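Local structure of 2-oxoglutarate (2OG) and Fe(II)-dependent oxygenase superfamily protein (Arabidopsis thaliana, 6KWA) at residues K18-E21 with A22-W26; T63-L66 with L67-Y71; A118-G121 with L122-L126; T139-F142 with K143-S147; H169-G173 with F174-L178. The protein probably catalyses the irreversible, 2-oxoglutarate-dependent oxidation of the auxin indole-3-acetic acid to inactive 2-oxoindole-3-acetic acid. All coordinates share one frame; numbering follows the deposited sequence.

Interaction 1. Residues K18-E21 with A22-W26; sequences KIRE and ASERW
Arg20 and Glu24, one helical turn apart, cross obliquely on a partly exposed flank, their guanidinium and carboxylate planes turned 68° against each other. With CG anti to the backbone N (chi1 168°) and the chain extended as far as NE, the arginine reaches across the glutamate, and a salt bridge closes between Arg20 NE and Glu24 OE2 at 3.0 Å. The bond is bent, 140° at the hydrogen, with OE2 tilted out of the guanidinium plane; NE in turn meets OE2 from above the carboxylate plane. The aliphatic part joins in, Arg20 CG lying 3.4 Å from Glu24 OE2. That same oxygen is also bonded to the hydroxyl of Tyr134, and Arg20 NH1 reaches the carbonyl of Ser133, so the pair ties this flank to the end of helix 106-133 and the chain just beyond it.

On the buried side, Ser23 folds its hydroxyl back onto the preceding turn: OG donates to Ile19 O at 2.9 Å from above the carbonyl plane, whereas Ser23 N approaches the same oxygen at 2.9 Å nearly along the C=O axis. Two donors therefore grip one carbonyl. Ile19, Ala22 and Ser23 all rest on Phe29, the first two also on Ile5, as expected for the helix of a beta-alpha-beta crossover, here strand 4-6, helix 12-25 and strand 28-32.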
loop_
_atom_site.group_PDB
_atom_site.type_symbol
_atom_site.label_atom_id
_atom_site.label_comp_id
_atom_site.label_asym_id
_atom_site.label_seq_id
_atom_site.Cartn_x
_atom_site.Cartn_y
_atom_site.Cartn_z
ATOM N N LYS A 18 19.593 -1.536 4.227
ATOM C CA LYS A 18 18.868 -0.268 4.224
ATOM C C LYS A 18 17.369 -0.520 4.308
ATOM O O LYS A 18 16.670 0.203 4.995
ATOM C CB LYS A 18 19.204 0.565 2.975
ATOM C CG LYS A 18 20.454 1.430 3.138
ATOM C CD LYS A 18 20.899 2.004 1.795
ATOM C CE LYS A 18 22.108 2.913 1.943
ATOM N NZ LYS A 18 22.480 3.520 0.615
ATOM N N ILE A 19 16.864 -1.531 3.605
ATOM C CA ILE A 19 15.442 -1.820 3.682
ATOM C C ILE A 19 15.072 -2.212 5.116
ATOM O O ILE A 19 14.137 -1.653 5.726
ATOM C CB ILE A 19 15.051 -2.907 2.683
ATOM C CG1 ILE A 19 15.003 -2.282 1.285
ATOM C CG2 ILE A 19 13.676 -3.518 3.040
ATOM C CD1 ILE A 19 15.068 -3.285 0.119
ATOM N N ARG A 20 15.827 -3.139 5.671
ATOM C CA ARG A 20 15.544 -3.628 7.003
ATOM C C ARG A 20 15.564 -2.496 8.046
ATOM O O ARG A 20 14.690 -2.419 8.890
ATOM C CB ARG A 20 16.564 -4.680 7.387
ATOM C CG ARG A 20 16.526 -5.049 8.861
ATOM C CD ARG A 20 17.493 -6.222 9.130
ATOM N NE ARG A 20 17.740 -6.386 10.558
ATOM C CZ ARG A 20 18.537 -7.316 11.069
ATOM N NH1 ARG A 20 19.177 -8.151 10.270
ATOM N NH2 ARG A 20 18.695 -7.410 12.369
ATOM N N GLU A 21 16.520 -1.584 7.964
ATOM C CA GLU A 21 16.640 -0.610 9.036
ATOM C C GLU A 21 15.591 0.471 8.908
ATOM O O GLU A 21 15.083 0.960 9.923
ATOM C CB GLU A 21 18.035 0.035 9.060
ATOM C CG GLU A 21 19.052 -0.770 9.862
ATOM C CD GLU A 21 20.499 -0.447 9.518
ATOM O OE1 GLU A 21 20.811 0.731 9.206
ATOM O OE2 GLU A 21 21.336 -1.368 9.621
ATOM N N ALA A 22 15.226 0.807 7.677
ATOM C CA ALA A 22 14.083 1.686 7.465
ATOM C C ALA A 22 12.827 1.084 8.069
ATOM O O ALA A 22 12.098 1.740 8.832
ATOM C CB ALA A 22 13.882 1.933 5.972
ATOM N N SER A 23 12.617 -0.193 7.772
ATOM C CA SER A 23 11.406 -0.890 8.179
ATOM C C SER A 23 11.307 -1.117 9.684
ATOM O O SER A 23 10.224 -1.177 10.236
ATOM C CB SER A 23 11.357 -2.237 7.474
ATOM O OG SER A 23 11.264 -2.072 6.069
ATOM N N GLU A 24 12.445 -1.189 10.353
ATOM C CA GLU A 24 12.452 -1.406 11.795
ATOM C C GLU A 24 12.281 -0.122 12.548
ATOM O O GLU A 24 11.555 -0.074 13.557
ATOM C CB GLU A 24 13.757 -2.067 12.223
ATOM C CG GLU A 24 13.815 -3.551 11.935
ATOM C CD GLU A 24 15.173 -4.180 12.229
ATOM O OE1 GLU A 24 16.088 -3.457 12.655
ATOM O OE2 GLU A 24 15.313 -5.417 12.046
ATOM N N ARG A 25 12.903 0.938 12.038
ATOM C CA ARG A 25 12.927 2.197 12.769
ATOM C C ARG A 25 11.735 3.089 12.440
ATOM O O ARG A 25 11.180 3.714 13.335
ATOM C CB ARG A 25 14.228 2.947 12.488
ATOM C CG ARG A 25 14.227 4.394 12.980
ATOM C CD ARG A 25 14.045 4.486 14.489
ATOM N NE ARG A 25 14.057 5.880 14.927
ATOM C CZ ARG A 25 12.970 6.585 15.233
ATOM N NH1 ARG A 25 11.766 6.025 15.158
ATOM N NH2 ARG A 25 13.087 7.847 15.626
ATOM N N TRP A 26 11.340 3.146 11.162
ATOM C CA TRP A 26 10.255 4.025 10.719
ATOM C C TRP A 26 9.006 3.302 10.218
ATOM O O TRP A 26 7.933 3.891 10.149
ATOM C CB TRP A 26 10.752 4.922 9.597
ATOM C CG TRP A 26 11.961 5.703 9.953
ATOM C CD1 TRP A 26 13.230 5.513 9.496
ATOM C CD2 TRP A 26 12.018 6.800 10.874
ATOM N NE1 TRP A 26 14.079 6.450 10.060
ATOM C CE2 TRP A 26 13.354 7.249 10.909
ATOM C CE3 TRP A 26 11.063 7.454 11.665
ATOM C CZ2 TRP A 26 13.760 8.325 11.704
ATOM C CZ3 TRP A 26 11.469 8.534 12.456
ATOM C CH2 TRP A 26 12.806 8.945 12.473
#

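Interaction 2. Residues T63-L66 with L67-Y71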
loop_
_atom_site.group_PDB
_atom_site.type_symbol
_atom_site.label_atom_id
_atom_site.label_comp_id
_atom_site.label_asym_id
_atom_site.label_seq_id
_atom_site.Cartn_x
_atom_site.Cartn_y
_atom_site.Cartn_z
ATOM N N THR A 63 -18.432 -5.236 -5.571
ATOM C CA THR A 63 -18.901 -5.837 -4.339
ATOM C C THR A 63 -17.741 -6.394 -3.527
ATOM O O THR A 63 -16.699 -6.739 -4.067
ATOM C CB THR A 63 -19.920 -6.960 -4.629
ATOM O OG1 THR A 63 -20.304 -7.581 -3.399
ATOM C CG2 THR A 63 -19.312 -8.002 -5.505
ATOM N N ASP A 64 -17.930 -6.460 -2.220
ATOM C CA ASP A 64 -16.930 -7.012 -1.325
ATOM C C ASP A 64 -16.663 -8.485 -1.636
ATOM O O ASP A 64 -17.533 -9.196 -2.166
ATOM C CB ASP A 64 -17.372 -6.847 0.125
ATOM C CG ASP A 64 -17.178 -5.435 0.619
ATOM O OD1 ASP A 64 -16.802 -4.572 -0.204
ATOM O OD2 ASP A 64 -17.400 -5.174 1.815
ATOM N N VAL A 65 -15.431 -8.915 -1.359
ATOM C CA VAL A 65 -15.071 -10.333 -1.360
ATOM C C VAL A 65 -14.544 -10.614 0.046
ATOM O O VAL A 65 -15.089 -11.446 0.759
ATOM C CB VAL A 65 -14.053 -10.671 -2.460
ATOM C CG1 VAL A 65 -13.664 -12.160 -2.411
ATOM C CG2 VAL A 65 -14.656 -10.348 -3.836
ATOM N N LEU A 66 -13.482 -9.918 0.444
ATOM C CA LEU A 66 -13.208 -9.706 1.869
ATOM C C LEU A 66 -14.008 -8.502 2.272
ATOM O O LEU A 66 -14.368 -7.696 1.407
ATOM C CB LEU A 66 -11.728 -9.479 2.170
ATOM C CG LEU A 66 -10.991 -10.619 2.872
ATOM C CD1 LEU A 66 -11.073 -11.915 2.074
ATOM C CD2 LEU A 66 -9.544 -10.222 3.173
ATOM N N LEU A 67 -14.334 -8.382 3.555
ATOM C CA LEU A 67 -15.119 -7.233 3.985
ATOM C C LEU A 67 -14.321 -5.958 3.762
ATOM O O LEU A 67 -13.176 -5.858 4.197
ATOM C CB LEU A 67 -15.543 -7.348 5.447
ATOM C CG LEU A 67 -16.644 -6.325 5.734
ATOM C CD1 LEU A 67 -17.803 -6.588 4.768
ATOM C CD2 LEU A 67 -17.128 -6.389 7.165
ATOM N N GLY A 68 -14.943 -4.974 3.115
ATOM C CA GLY A 68 -14.284 -3.713 2.821
ATOM C C GLY A 68 -13.422 -3.698 1.567
ATOM O O GLY A 68 -12.820 -2.675 1.253
ATOM N N SER A 69 -13.355 -4.806 0.835
ATOM C CA SER A 69 -12.473 -4.842 -0.322
ATOM C C SER A 69 -13.084 -4.156 -1.526
ATOM O O SER A 69 -12.377 -3.831 -2.467
ATOM C CB SER A 69 -12.099 -6.274 -0.704
ATOM O OG SER A 69 -13.050 -6.873 -1.565
ATOM N N GLY A 70 -14.403 -3.974 -1.501
ATOM C CA GLY A 70 -15.129 -3.372 -2.606
ATOM C C GLY A 70 -15.382 -1.886 -2.459
ATOM O O GLY A 70 -14.643 -1.184 -1.781
ATOM N N TYR A 71 -16.456 -1.413 -3.091
ATOM C CA TYR A 71 -16.763 0.010 -3.127
ATOM C C TYR A 71 -17.182 0.600 -1.801
ATOM O O TYR A 71 -17.932 -0.017 -1.054
ATOM C CB TYR A 71 -17.884 0.255 -4.135
ATOM C CG TYR A 71 -18.286 1.707 -4.269
ATOM C CD1 TYR A 71 -17.359 2.670 -4.601
ATOM C CD2 TYR A 71 -19.604 2.106 -4.082
ATOM C CE1 TYR A 71 -17.720 3.990 -4.745
ATOM C CE2 TYR A 71 -19.977 3.433 -4.232
ATOM C CZ TYR A 71 -19.034 4.362 -4.560
ATOM O OH TYR A 71 -19.395 5.676 -4.703
#
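The carboxylate of Asp64 holds two backbone amides of the returning chain, one on each oxygen. OD2 accepts from Gly68 N at 2.8 Å in a fairly straight bond (162° at the hydrogen), and OD1 accepts from Gly70 N, also at 2.8 Å but more bent. Both amides approach from above the carboxylate plane, that of Gly68 the more steeply. Arg72 adds a salt bridge to OD2, so the acid has a charged mate as well as its two amides, and its rotation is probably well fixed.

A second link runs the opposite way: Val65 N donates to Ser69 OG at 3.1 Å. The serine hydroxyl can reach it because chi1 (86°) puts OG between its own backbone N and carbonyl carbon, turned back toward the 63-66 segment. Between these two links Ser69 N bonds to Leu66 O at 3.1 Å, closing the turn.

Apolar contacts lie outside this polar core: the Leu67 methyl CD1 is 3.3 Å from Asp64 OD2, and Val65, Leu66 and Ser69 lean on Tyr87 of strand 81-87. A side chain on Gly70 would run into Asp64 OD1. Tyr71 OH is hydrogen-bonded to Glu82 of the same strand. Residues Leu66 to Ser69 form a type II beta turn with Gly68, at a positive phi of 84°, in its third position, and the aspartate staples this turn within the loop joining helix 56-59 to strand 81-87.

Interaction 3. Residues A118-G121 with L122-L126; sequences AING and LATDL
Thr124 turns its hydroxyl back over the preceding turn by a chi1 of 58°, which sets OG1 between the backbone N and the carbonyl carbon, facing Gly121 and Asn120. OG1 lies 2.8 Å from Gly121 O and 3.2 Å from Asn120 O, so a single hydroxyl proton can serve either carbonyl. The same rotation carries the methyl group CG2 to 3.3 Å from Asn120 O. The setting is the middle of helix 106-133, the long alpha-helix packed against the larger sheet of the double-stranded beta-helix fold of 2-oxoglutarate oxygenases.

Regular i to i+4 bonds run through the backbone here, from Leu122 N to Ala118 O and on to Asp125 N, which donates to Gly121 O at 3.0 Å. Gly121 O thus accepts an amide while lying next to the threonine hydroxyl.

The buried flank looks different. With CG anti to the backbone N (chi1 176°), Leu122 extends toward strands 207-211 and 175-179, touching Leu207 and Ile177. The methyl group of Ala123 touches Leu175 and Ile177, and Ile119 meets Leu207, which brings both strands under one helical face. Around the helix Asn120 leans on Ala90, its OD1 in a weak bond to Ser147. On the more exposed side the carboxylate of Asp125 folds back so that its CG lies 3.2 Å from Gly121 O.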
loop_
_atom_site.group_PDB
_atom_site.type_symbol
_atom_site.label_atom_id
_atom_site.label_comp_id
_atom_site.label_asym_id
_atom_site.label_seq_id
_atom_site.Cartn_x
_atom_site.Cartn_y
_atom_site.Cartn_z
ATOM N N ALA A 118 2.784 -5.739 -12.301
ATOM C CA ALA A 118 4.001 -5.000 -12.010
ATOM C C ALA A 118 4.125 -4.639 -10.542
ATOM O O ALA A 118 5.203 -4.751 -9.970
ATOM C CB ALA A 118 4.066 -3.734 -12.853
ATOM N N ILE A 119 3.035 -4.169 -9.947
ATOM C CA ILE A 119 3.069 -3.712 -8.569
ATOM C C ILE A 119 3.195 -4.887 -7.647
ATOM O O ILE A 119 3.904 -4.832 -6.648
ATOM C CB ILE A 119 1.830 -2.883 -8.220
ATOM C CG1 ILE A 119 1.995 -1.523 -8.856
ATOM C CG2 ILE A 119 1.768 -2.632 -6.777
ATOM C CD1 ILE A 119 3.186 -0.777 -8.323
ATOM N N ASN A 120 2.504 -5.959 -8.002
ATOM C CA ASN A 120 2.570 -7.191 -7.257
ATOM C C ASN A 120 3.957 -7.831 -7.339
ATOM O O ASN A 120 4.423 -8.501 -6.394
ATOM C CB ASN A 120 1.509 -8.145 -7.774
ATOM C CG ASN A 120 1.387 -9.357 -6.945
ATOM O OD1 ASN A 120 0.746 -9.334 -5.890
ATOM N ND2 ASN A 120 1.993 -10.452 -7.405
ATOM N N GLY A 121 4.617 -7.623 -8.473
ATOM C CA GLY A 121 5.962 -8.135 -8.668
ATOM C C GLY A 121 6.898 -7.400 -7.707
ATOM O O GLY A 121 7.777 -8.015 -7.077
ATOM N N LEU A 122 6.714 -6.085 -7.604
ATOM C CA LEU A 122 7.509 -5.235 -6.699
ATOM C C LEU A 122 7.301 -5.609 -5.229
ATOM O O LEU A 122 8.260 -5.604 -4.434
ATOM C CB LEU A 122 7.166 -3.761 -6.905
ATOM C CG LEU A 122 7.846 -2.745 -5.968
ATOM C CD1 LEU A 122 9.352 -2.850 -6.066
ATOM C CD2 LEU A 122 7.431 -1.328 -6.238
ATOM N N ALA A 123 6.057 -5.916 -4.863
ATOM C CA ALA A 123 5.709 -6.243 -3.480
ATOM C C ALA A 123 6.367 -7.546 -3.042
ATOM O O ALA A 123 6.868 -7.653 -1.918
ATOM C CB ALA A 123 4.192 -6.328 -3.309
ATOM N N THR A 124 6.378 -8.530 -3.930
ATOM C CA THR A 124 7.016 -9.813 -3.625
ATOM C C THR A 124 8.547 -9.682 -3.620
ATOM O O THR A 124 9.221 -10.338 -2.826
ATOM C CB THR A 124 6.601 -10.908 -4.622
ATOM O OG1 THR A 124 6.947 -10.479 -5.935
ATOM C CG2 THR A 124 5.098 -11.164 -4.543
ATOM N N ASP A 125 9.104 -8.844 -4.490
ATOM C CA ASP A 125 10.527 -8.532 -4.394
ATOM C C ASP A 125 10.923 -7.873 -3.038
ATOM O O ASP A 125 11.976 -8.182 -2.490
ATOM C CB ASP A 125 10.969 -7.619 -5.537
ATOM C CG ASP A 125 10.997 -8.346 -6.899
ATOM O OD1 ASP A 125 10.937 -9.599 -6.925
ATOM O OD2 ASP A 125 11.119 -7.663 -7.945
ATOM N N LEU A 126 10.156 -6.891 -2.568
ATOM C CA LEU A 126 10.454 -6.197 -1.292
ATOM C C LEU A 126 10.277 -7.188 -0.160
ATOM O O LEU A 126 11.049 -7.212 0.774
ATOM C CB LEU A 126 9.558 -4.979 -1.091
ATOM C CG LEU A 126 9.769 -3.845 -2.122
ATOM C CD1 LEU A 126 8.690 -2.742 -1.995
ATOM C CD2 LEU A 126 11.141 -3.234 -1.968
#

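Interaction 4. Residues T139-F142 with K143-S147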
loop_
_atom_site.group_PDB
_atom_site.type_symbol
_atom_site.label_atom_id
_atom_site.label_comp_id
_atom_site.label_asym_id
_atom_site.label_seq_id
_atom_site.Cartn_x
_atom_site.Cartn_y
_atom_site.Cartn_z
ATOM N N THR A 139 12.728 -17.942 2.321
ATOM C CA THR A 139 12.779 -16.804 1.411
ATOM C C THR A 139 11.555 -16.775 0.499
ATOM O O THR A 139 11.441 -15.918 -0.360
ATOM C CB THR A 139 14.079 -16.807 0.573
ATOM O OG1 THR A 139 14.193 -18.052 -0.131
ATOM C CG2 THR A 139 15.316 -16.634 1.497
ATOM N N ASP A 140 10.643 -17.713 0.715
ATOM C CA ASP A 140 9.432 -17.834 -0.072
ATOM C C ASP A 140 8.192 -17.687 0.820
ATOM O O ASP A 140 7.120 -18.151 0.451
ATOM C CB ASP A 140 9.394 -19.209 -0.754
ATOM C CG ASP A 140 10.307 -19.306 -1.970
ATOM O OD1 ASP A 140 10.825 -18.268 -2.454
ATOM O OD2 ASP A 140 10.585 -20.456 -2.382
ATOM N N PHE A 141 8.329 -17.050 1.983
ATOM C CA PHE A 141 7.252 -17.063 2.985
ATOM C C PHE A 141 5.944 -16.450 2.496
ATOM O O PHE A 141 4.848 -16.771 2.985
ATOM C CB PHE A 141 7.687 -16.342 4.264
ATOM C CG PHE A 141 7.907 -14.871 4.099
ATOM C CD1 PHE A 141 6.911 -13.970 4.453
ATOM C CD2 PHE A 141 9.116 -14.373 3.631
ATOM C CE1 PHE A 141 7.126 -12.579 4.352
ATOM C CE2 PHE A 141 9.338 -12.990 3.536
ATOM C CZ PHE A 141 8.334 -12.099 3.884
ATOM N N PHE A 142 6.054 -15.551 1.528
ATOM C CA PHE A 142 4.897 -14.757 1.133
ATOM C C PHE A 142 4.088 -15.430 0.015
ATOM O O PHE A 142 2.989 -14.971 -0.304
ATOM C CB PHE A 142 5.383 -13.367 0.698
ATOM C CG PHE A 142 6.461 -13.441 -0.328
ATOM C CD1 PHE A 142 6.161 -13.634 -1.666
ATOM C CD2 PHE A 142 7.791 -13.434 0.059
ATOM C CE1 PHE A 142 7.163 -13.771 -2.600
ATOM C CE2 PHE A 142 8.796 -13.575 -0.890
ATOM C CZ PHE A 142 8.480 -13.731 -2.212
ATOM N N LYS A 143 4.551 -16.575 -0.494
ATOM C CA LYS A 143 4.064 -17.052 -1.800
ATOM C C LYS A 143 2.622 -17.517 -1.861
ATOM O O LYS A 143 2.039 -17.553 -2.939
ATOM C CB LYS A 143 4.917 -18.228 -2.313
ATOM C CG LYS A 143 6.121 -17.836 -3.162
ATOM C CD LYS A 143 6.548 -19.077 -3.997
ATOM C CE LYS A 143 7.743 -18.783 -4.910
ATOM N NZ LYS A 143 8.683 -19.927 -5.070
ATOM N N GLU A 144 2.012 -17.777 -0.720
ATOM C CA GLU A 144 0.603 -18.144 -0.725
ATOM C C GLU A 144 -0.229 -17.005 -0.138
ATOM O O GLU A 144 -1.383 -17.201 0.249
ATOM C CB GLU A 144 0.361 -19.418 0.092
ATOM C CG GLU A 144 1.260 -20.621 -0.223
ATOM C CD GLU A 144 1.209 -21.071 -1.669
ATOM O OE1 GLU A 144 0.180 -20.850 -2.346
ATOM O OE2 GLU A 144 2.213 -21.659 -2.127
ATOM N N TRP A 145 0.374 -15.825 -0.032
ATOM C CA TRP A 145 -0.317 -14.681 0.542
ATOM C C TRP A 145 -1.008 -13.868 -0.537
ATOM O O TRP A 145 -0.382 -13.448 -1.500
ATOM C CB TRP A 145 0.660 -13.783 1.318
ATOM C CG TRP A 145 1.261 -14.421 2.524
ATOM C CD1 TRP A 145 1.125 -15.721 2.929
ATOM C CD2 TRP A 145 2.088 -13.781 3.497
ATOM N NE1 TRP A 145 1.832 -15.929 4.091
ATOM C CE2 TRP A 145 2.430 -14.754 4.463
ATOM C CE3 TRP A 145 2.589 -12.483 3.638
ATOM C CZ2 TRP A 145 3.236 -14.467 5.555
ATOM C CZ3 TRP A 145 3.392 -12.194 4.729
ATOM C CH2 TRP A 145 3.701 -13.177 5.680
ATOM N N PRO A 146 -2.300 -13.600 -0.357
ATOM C CA PRO A 146 -3.046 -12.799 -1.339
ATOM C C PRO A 146 -2.744 -11.294 -1.220
ATOM O O PRO A 146 -2.334 -10.801 -0.159
ATOM C CB PRO A 146 -4.500 -13.068 -0.961
ATOM C CG PRO A 146 -4.424 -13.231 0.566
ATOM C CD PRO A 146 -3.119 -13.964 0.813
ATOM N N SER A 147 -2.928 -10.576 -2.316
ATOM C CA SER A 147 -2.821 -9.131 -2.292
ATOM C C SER A 147 -4.174 -8.509 -2.587
ATOM O O SER A 147 -5.089 -9.178 -3.055
ATOM C CB SER A 147 -1.777 -8.635 -3.276
ATOM O OG SER A 147 -0.503 -9.078 -2.881
HETATM O O HOH W 1 3.078 -18.438 1.798
#
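Phe141 presents its edge to the face of Trp145 in an offset edge-to-face pair, the ring planes at 77° and the centroid of the indole six-membered ring 5.2 Å from that of the phenylalanine. The closest approach of the two rings is Phe141 CD1 to Trp145 CH2, at 3.5 Å. The indole also lies under the backbone of the preceding residues: Phe142 CA makes a CH-pi contact, 3.9 Å from the centroid of the five-membered ring, and Phe141 O sits over the same face. Without the indole, as with a serine here, the Phe141 edge and Phe142 CA would probably lose their aromatic platform to a gap, and Phe174 its edge-to-face partner.

Hydrogen bonds shape the backbone into two overlapping type I beta turns, Asp140 to Lys143 and Phe142 to Trp145, in the loop that leads from helix 106-133 to strand 147-155. Lys143 N donates to Asp140 O at 3.2 Å and Trp145 N to Phe142 O at 2.8 Å. A water bridges the overlapping turns, donating to Phe141 O and accepting from Glu144 N.

Charges meet at the surface, where Asp140 and Lys143 run side by side in a weak salt bridge, OD2 to NZ 3.3 Å. The other carboxylate oxygen, OD1, is paired with Arg128 of helix 106-133.

Interaction 5. Residues H169-G173 with F174-L178. With MG (magnesium ion), chain D.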
loop_
_atom_site.group_PDB
_atom_site.type_symbol
_atom_site.label_atom_id
_atom_site.label_comp_id
_atom_site.label_asym_id
_atom_site.label_seq_id
_atom_site.Cartn_x
_atom_site.Cartn_y
_atom_site.Cartn_z
ATOM N N HIS A 169 -3.972 5.700 11.604
ATOM C CA HIS A 169 -4.172 4.246 11.601
ATOM C C HIS A 169 -2.893 3.460 11.233
ATOM O O HIS A 169 -1.880 4.049 10.827
ATOM C CB HIS A 169 -5.300 3.871 10.634
ATOM C CG HIS A 169 -4.969 4.098 9.192
ATOM N ND1 HIS A 169 -4.832 5.357 8.643
ATOM C CD2 HIS A 169 -4.774 3.220 8.174
ATOM C CE1 HIS A 169 -4.555 5.244 7.354
ATOM N NE2 HIS A 169 -4.510 3.959 7.045
ATOM N N THR A 170 -2.923 2.143 11.443
ATOM C CA THR A 170 -1.902 1.240 10.904
ATOM C C THR A 170 -2.575 0.327 9.886
ATOM O O THR A 170 -3.713 -0.084 10.107
ATOM C CB THR A 170 -1.220 0.373 11.983
ATOM O OG1 THR A 170 -2.154 -0.582 12.502
ATOM C CG2 THR A 170 -0.676 1.215 13.116
ATOM N N ASP A 171 -1.915 -0.004 8.776
ATOM C CA ASP A 171 -2.523 -0.978 7.864
ATOM C C ASP A 171 -2.453 -2.355 8.508
ATOM O O ASP A 171 -1.633 -2.595 9.402
ATOM C CB ASP A 171 -1.869 -0.998 6.475
ATOM C CG ASP A 171 -1.672 0.392 5.886
ATOM O OD1 ASP A 171 -2.526 1.279 6.103
ATOM O OD2 ASP A 171 -0.702 0.575 5.117
ATOM N N SER A 172 -3.348 -3.246 8.108
ATOM C CA SER A 172 -3.470 -4.521 8.807
ATOM C C SER A 172 -2.667 -5.630 8.129
ATOM O O SER A 172 -2.415 -6.684 8.736
ATOM C CB SER A 172 -4.932 -4.945 8.885
ATOM O OG SER A 172 -5.439 -5.117 7.573
ATOM N N GLY A 173 -2.257 -5.387 6.882
ATOM C CA GLY A 173 -1.557 -6.399 6.105
ATOM C C GLY A 173 -0.072 -6.403 6.411
ATOM O O GLY A 173 0.377 -5.910 7.450
ATOM N N PHE A 174 0.699 -6.985 5.511
ATOM C CA PHE A 174 2.132 -7.110 5.715
ATOM C C PHE A 174 2.844 -5.859 5.208
ATOM O O PHE A 174 3.574 -5.183 5.943
ATOM C CB PHE A 174 2.647 -8.372 5.006
ATOM C CG PHE A 174 4.092 -8.638 5.233
ATOM C CD1 PHE A 174 4.521 -9.331 6.354
ATOM C CD2 PHE A 174 5.040 -8.207 4.306
ATOM C CE1 PHE A 174 5.873 -9.584 6.550
ATOM C CE2 PHE A 174 6.392 -8.458 4.506
ATOM C CZ PHE A 174 6.805 -9.140 5.646
ATOM N N LEU A 175 2.598 -5.543 3.948
ATOM C CA LEU A 175 3.286 -4.457 3.284
ATOM C C LEU A 175 2.356 -3.700 2.336
ATOM O O LEU A 175 1.580 -4.311 1.640
ATOM C CB LEU A 175 4.457 -5.090 2.530
ATOM C CG LEU A 175 5.395 -4.494 1.509
ATOM C CD1 LEU A 175 6.528 -5.507 1.377
ATOM C CD2 LEU A 175 4.672 -4.348 0.172
ATOM N N THR A 176 2.489 -2.383 2.245
ATOM C CA THR A 176 1.619 -1.617 1.359
ATOM C C THR A 176 2.444 -0.794 0.367
ATOM O O THR A 176 3.413 -0.163 0.750
ATOM C CB THR A 176 0.691 -0.676 2.160
ATOM O OG1 THR A 176 -0.124 -1.455 3.043
ATOM C CG2 THR A 176 -0.203 0.140 1.214
ATOM N N ILE A 177 2.068 -0.818 -0.910
ATOM C CA ILE A 177 2.736 0.027 -1.907
ATOM C C ILE A 177 1.787 1.141 -2.327
ATOM O O ILE A 177 0.706 0.880 -2.839
ATOM C CB ILE A 177 3.197 -0.795 -3.135
ATOM C CG1 ILE A 177 4.144 -1.905 -2.663
ATOM C CG2 ILE A 177 3.846 0.110 -4.195
ATOM C CD1 ILE A 177 4.757 -2.713 -3.716
ATOM N N LEU A 178 2.177 2.391 -2.083
ATOM C CA LEU A 178 1.259 3.490 -2.355
ATOM C C LEU A 178 1.784 4.354 -3.495
ATOM O O LEU A 178 2.871 4.921 -3.398
ATOM C CB LEU A 178 1.050 4.354 -1.085
ATOM C CG LEU A 178 0.103 5.565 -1.248
ATOM C CD1 LEU A 178 -1.362 5.108 -1.269
ATOM C CD2 LEU A 178 0.296 6.584 -0.149
HETATM MG MG MG D . -2.903 3.424 5.223
#
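Asp171 directs its side chain across the loop toward Thr176, the two crossing at about a right angle. Its CB lies 3.9 Å from Thr176 OG1, and CG, placed beside the backbone N by a chi1 of -47°, comes somewhat closer. There the two oxygens part company. OD1 binds the magnesium ion at 2.3 Å, while OD2 is turned away from the metal and accepts the hydroxyl proton of Thr176 OG1 at 3.0 Å, the donor standing above the carboxylate plane. Asn210 ND2 gives OD2 a second hydrogen bond. Thr176 and Asn210 are thus second-shell residues that orient a carboxylate binding the metal through one oxygen. Replacing Thr176 by a valine removes the hydroxyl and is likely to leave OD2 with one donor fewer, the carboxylate turning more easily away from the geometry the metal needs.

His169 NE2, 2.5 Å from the magnesium ion, and His228 complete the protein ligands. With Asp171 they form the facial triad of two histidines and one carboxylate of the HxD...H motif, with magnesium probably in the place of the catalytic iron.

The loop enters strand 175-179 through a classic beta bulge in which Phe174 and Leu175 both face Leu245. The strand lies between 207-211 and 237-245: Thr176 touches Asn210 and Phe244, whereas Leu175 and Ile177 point to the other side, onto Leu126, Leu122 and Ala123 of helix 106-133.

Interaction 5, near the centre of the chain, is the buried one and the only one of the five with a metal; interaction 4 is a surface contact, and the other three are partly buried. Interaction 3 touches both: Ile177 CD1 packs 3.8 Å from Leu122 CG, and Phe142 rests on Thr124. Interactions 4 and 5 also meet directly, through Phe174. Interactions 1 and 2 touch none of the others and lie on opposite sides of the chain's centre, about 31 Å between centres, yet helix 12-25 of interaction 1 packs on helix 106-133 of interaction 3. Chemistry follows place: salt bridges on the more exposed sides of interactions 1 and 4, a carboxylate capturing amides in the loop of interaction 2, metal coordination inside.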